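Alr4995 protein (Nostoc sp., PDB 6LRF) combines arginine dihydrolase and ornithine cyclodeaminase activities in one chain, probably converting arginine to ornithine and ornithine on to proline. Local coordinates at residues F594-S599 / G604-T609; Q518-G523 / G582-C587. All blocks are in the same frame, centred on the assembly; numbering follows the deposited sequence.

In the fold
Both contacts lie in the Rossmann-fold region, their centres about 12 Å apart, and they share one parallel sheet. Strand 519-523 of contact 2 is the sheet neighbour of strand 594-597 of contact 1: Val595 O lies 2.9 Å from Gly522 N, and Ala597 N lies 2.8 Å from Gly522 O, both probable hydrogen bonds. Phe594 of contact 1 also reaches contact 2. Contact 2 packs helix 583-589 on one face of the sheet; contact 1 sets the loop after the outermost strand against that strand. The structure is of the unliganded enzyme, and the fold is related to nicotinamide-nucleotide-binding domains, consistent with a cofactor site in this region.

Contact 1 of 2, residues F594-S599 / G604-T609; sequences FVLAGS and GPLPDT
Leu596 and Thr609 meet where the chain, having left strand 594-597, folds back beside it, and their side chains cross at about a right angle. Thr609 lies against one flank of the strand, its two branches meeting successive parts of segment 594-599. Its OG1 lies 3.9 Å from Leu596 CB and close to the CD1 methyl, while its CG2, carried anti to the backbone N, turns the other way and rests 3.6 Å from Gly598 CA. A backbone contact lies between them, Thr609 CA approaching Leu596 O at 3.5 Å with an angle of 135° at the hydrogen. The hydroxyl itself is satisfied beyond this pair by a hydrogen bond to Asn524 OD1.

Leu596 extends toward the loop with CG beside its backbone N, which brings CD1 to 4.2 Å from Asp608 CB and 4.5 Å from Leu606 CD1. CD1 thus faces both loop side chains, loosely, and helix 524-536 adds Ala527 against the leucine.

Asp608 also reaches Phe594. Its OD2 stands at the ring edge, near the ring plane, 3.8 Å from Phe594 CZ, with carboxylate and ring tilted 37° apart. Such an edge approach would set the oxygen toward the weakly positive rim of the ring, at most a mild attraction at this distance. The ring gets there because CG sits between the backbone N and carbonyl carbon (chi1 58°). OD1 is held separately by Ile570 N.

The loop is shaped by a type I beta turn from Leu606 to Thr609, closed by Thr609 N bonding to Leu606 O at 3.2 Å, and by a cis peptide before Pro605. Just past the segment, Gln610 makes backbone hydrogen bonds with Leu596 and Gly598. The arrangement is the beta-to-alpha loop that follows the outermost strand of a Rossmann-type parallel sheet and leads into helix 613-624.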
# COMPACT_ATOMS: atom_id res chain seq x y z
N PHE B 594 -32.63 -3.05 10.20
CA PHE B 594 -31.20 -3.29 10.12
C PHE B 594 -30.94 -4.69 10.59
O PHE B 594 -31.73 -5.25 11.34
CB PHE B 594 -30.40 -2.26 10.93
CG PHE B 594 -30.76 -2.20 12.39
CD1 PHE B 594 -31.71 -1.29 12.86
CD2 PHE B 594 -30.15 -3.05 13.30
CE1 PHE B 594 -32.04 -1.24 14.20
CE2 PHE B 594 -30.47 -3.00 14.65
CZ PHE B 594 -31.42 -2.10 15.10
N VAL B 595 -29.85 -5.28 10.11
CA VAL B 595 -29.43 -6.59 10.58
C VAL B 595 -27.96 -6.49 10.96
O VAL B 595 -27.12 -6.03 10.16
CB VAL B 595 -29.63 -7.70 9.52
CG1 VAL B 595 -29.15 -9.05 10.06
CG2 VAL B 595 -31.09 -7.77 9.08
N LEU B 596 -27.65 -6.91 12.18
CA LEU B 596 -26.26 -7.00 12.61
C LEU B 596 -25.85 -8.48 12.64
O LEU B 596 -26.32 -9.23 13.48
CB LEU B 596 -26.07 -6.35 13.98
CG LEU B 596 -26.61 -4.91 14.09
CD1 LEU B 596 -26.44 -4.38 15.50
CD2 LEU B 596 -25.93 -3.98 13.10
N ALA B 597 -25.01 -8.89 11.70
CA ALA B 597 -24.52 -10.27 11.67
C ALA B 597 -23.34 -10.39 12.59
O ALA B 597 -22.42 -9.58 12.51
CB ALA B 597 -24.14 -10.68 10.28
N GLY B 598 -23.35 -11.41 13.44
CA GLY B 598 -22.25 -11.60 14.37
C GLY B 598 -20.96 -12.00 13.68
O GLY B 598 -20.95 -12.31 12.49
N SER B 599 -19.87 -11.99 14.44
CA SER B 599 -18.58 -12.49 13.96
C SER B 599 -17.81 -13.09 15.14
O SER B 599 -18.18 -12.86 16.31
CB SER B 599 -17.78 -11.39 13.28
OG SER B 599 -17.06 -10.62 14.23
N GLY B 604 -19.29 -8.44 23.54
CA GLY B 604 -20.66 -8.44 24.04
C GLY B 604 -21.34 -9.77 23.78
O GLY B 604 -21.16 -10.73 24.55
N PRO B 605 -22.11 -9.86 22.68
CA PRO B 605 -22.40 -8.76 21.74
C PRO B 605 -23.56 -7.88 22.19
O PRO B 605 -24.06 -8.02 23.31
CB PRO B 605 -22.77 -9.51 20.46
CG PRO B 605 -23.47 -10.75 20.97
CD PRO B 605 -22.74 -11.12 22.27
N LEU B 606 -23.97 -6.96 21.32
CA LEU B 606 -25.24 -6.28 21.52
C LEU B 606 -26.33 -7.33 21.46
O LEU B 606 -26.16 -8.38 20.83
CB LEU B 606 -25.45 -5.18 20.48
CG LEU B 606 -24.35 -4.12 20.51
CD1 LEU B 606 -24.50 -3.16 19.35
CD2 LEU B 606 -24.33 -3.35 21.85
N PRO B 607 -27.46 -7.07 22.13
CA PRO B 607 -28.56 -8.03 22.07
C PRO B 607 -29.17 -8.09 20.67
O PRO B 607 -29.79 -9.08 20.32
CB PRO B 607 -29.57 -7.50 23.10
CG PRO B 607 -29.17 -6.11 23.36
CD PRO B 607 -27.71 -5.99 23.10
N ASP B 608 -28.99 -7.03 19.89
CA ASP B 608 -29.53 -7.02 18.53
C ASP B 608 -28.74 -7.92 17.56
O ASP B 608 -29.25 -8.32 16.52
CB ASP B 608 -29.55 -5.60 17.97
CG ASP B 608 -30.49 -4.67 18.75
OD1 ASP B 608 -30.16 -4.28 19.89
OD2 ASP B 608 -31.57 -4.34 18.21
N THR B 609 -27.48 -8.20 17.90
CA THR B 609 -26.57 -8.89 16.99
C THR B 609 -26.97 -10.36 16.84
O THR B 609 -27.14 -11.09 17.82
CB THR B 609 -25.12 -8.75 17.46
OG1 THR B 609 -24.78 -7.35 17.51
CG2 THR B 609 -24.15 -9.43 16.48

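Contact 2 of 2, residues Q518-G523 / G582-C587; sequences QALLGG and GVMYEC
Leu520 packs on Val583, Met584 and Cys587 within the beta-alpha-beta crossover that joins strand 519-523 to strand 594-597 of the Rossmann-type sheet, of which helix 583-589 is the last helix. The contact is a small one and a single methyl carries it. Leu520 CD2 points into the helix and meets three side chains: Val583 CG1 at 3.6 Å, Cys587 SG at 3.6 Å and the selenium of Met584, a selenomethionine, at 4.2 Å.

These partners follow the helical repeat. Val583 and Cys587 lie one turn apart, joined by the backbone bond from Cys587 N to Val583 O, and the leucine methyl fits between their side chains. The side chains of Leu520 and Val583 cross at about a right angle and touch through one methyl each. Leu520 holds CG anti to its backbone N (chi1 178°), projecting the branch away from the strand, and Val583 does likewise with CG1. Cys587 comes alongside instead, its sulfur also lying 4.2 Å from Leu520 CB. Met584 leaves the helix at a slant, but its folded chain swings the selenium back toward the leucine.

Gly582 is the N-cap of the helix; its positive phi suits a residue without a side chain, and its O accepts a bond from Glu586 N at 2.9 Å. Asp530 of helix 524-536 accepts hydrogen bonds from Val583 N and Met584 N, one on each carboxylate oxygen, and so links the first turn to that helix.

The axes of 519-523 and 583-587 approach to 10.5 Å, their N-to-C directions 142° apart, nearer antiparallel than parallel. Helix 505-513 packs on Val583 and Cys587 through Ile512, while Phe594 of strand 594-597 touches Leu520, Met584 and Cys587.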
# COMPACT_ATOMS: atom_id res chain seq x y z
N GLN B 518 -33.08 2.15 2.58
CA GLN B 518 -34.24 1.33 2.95
C GLN B 518 -33.88 0.16 3.85
O GLN B 518 -34.74 -0.47 4.45
CB GLN B 518 -34.96 0.81 1.69
CG GLN B 518 -35.87 1.85 1.04
CD GLN B 518 -35.12 3.06 0.54
OE1 GLN B 518 -34.23 2.95 -0.31
NE2 GLN B 518 -35.46 4.24 1.06
N ALA B 519 -32.59 -0.14 3.94
CA ALA B 519 -32.13 -1.19 4.84
C ALA B 519 -30.65 -1.01 5.12
O ALA B 519 -29.91 -0.52 4.29
CB ALA B 519 -32.41 -2.57 4.26
N LEU B 520 -30.24 -1.43 6.31
CA LEU B 520 -28.86 -1.32 6.74
C LEU B 520 -28.34 -2.68 7.22
O LEU B 520 -28.92 -3.31 8.11
CB LEU B 520 -28.74 -0.29 7.86
CG LEU B 520 -27.35 -0.11 8.43
CD1 LEU B 520 -26.45 0.40 7.34
CD2 LEU B 520 -27.41 0.88 9.59
N LEU B 521 -27.25 -3.13 6.63
CA LEU B 521 -26.65 -4.42 7.00
C LEU B 521 -25.24 -4.19 7.51
O LEU B 521 -24.45 -3.50 6.87
CB LEU B 521 -26.63 -5.37 5.79
CG LEU B 521 -27.97 -5.55 5.09
CD1 LEU B 521 -27.83 -6.48 3.87
CD2 LEU B 521 -29.00 -6.11 6.07
N GLY B 522 -24.92 -4.76 8.66
CA GLY B 522 -23.57 -4.62 9.19
C GLY B 522 -23.26 -5.62 10.27
O GLY B 522 -23.92 -6.65 10.40
N GLY B 523 -22.24 -5.31 11.07
CA GLY B 523 -21.86 -6.18 12.16
C GLY B 523 -22.08 -5.52 13.52
O GLY B 523 -22.65 -4.42 13.63
N GLY B 582 -27.29 9.64 15.61
CA GLY B 582 -26.36 8.75 14.94
C GLY B 582 -27.03 7.76 14.02
O GLY B 582 -28.26 7.79 13.85
N VAL B 583 -26.23 6.88 13.43
CA VAL B 583 -26.74 5.94 12.44
C VAL B 583 -27.85 5.05 13.02
O VAL B 583 -28.95 5.02 12.48
CB VAL B 583 -25.60 5.05 11.88
CG1 VAL B 583 -26.16 4.00 10.92
CG2 VAL B 583 -24.58 5.92 11.18
N MSE B 584 -27.56 4.35 14.11
CA MSE B 584 -28.53 3.41 14.66
C MSE B 584 -29.78 4.17 15.13
O MSE B 584 -30.91 3.70 14.97
CB MSE B 584 -27.90 2.58 15.80
CG MSE B 584 -26.56 1.91 15.43
SE MSE B 584 -26.70 0.87 13.76
CE MSE B 584 -28.04 -0.35 14.45
N TYR B 585 -29.58 5.36 15.67
CA TYR B 585 -30.69 6.23 16.07
C TYR B 585 -31.64 6.54 14.92
O TYR B 585 -32.85 6.39 15.05
CB TYR B 585 -30.17 7.55 16.64
CG TYR B 585 -31.27 8.58 16.90
CD1 TYR B 585 -32.03 8.54 18.06
CD2 TYR B 585 -31.54 9.59 15.97
CE1 TYR B 585 -33.03 9.48 18.30
CE2 TYR B 585 -32.54 10.52 16.19
CZ TYR B 585 -33.28 10.46 17.36
OH TYR B 585 -34.27 11.38 17.59
N GLU B 586 -31.09 6.98 13.80
CA GLU B 586 -31.92 7.30 12.64
C GLU B 586 -32.65 6.07 12.11
O GLU B 586 -33.78 6.18 11.63
CB GLU B 586 -31.09 7.92 11.51
CG GLU B 586 -30.49 9.31 11.83
CD GLU B 586 -31.53 10.37 12.23
OE1 GLU B 586 -32.75 10.17 12.03
OE2 GLU B 586 -31.10 11.43 12.77
N CYS B 587 -32.02 4.89 12.19
CA CYS B 587 -32.70 3.66 11.75
C CYS B 587 -33.93 3.40 12.61
O CYS B 587 -35.00 3.08 12.10
CB CYS B 587 -31.78 2.44 11.78
SG CYS B 587 -30.56 2.43 10.46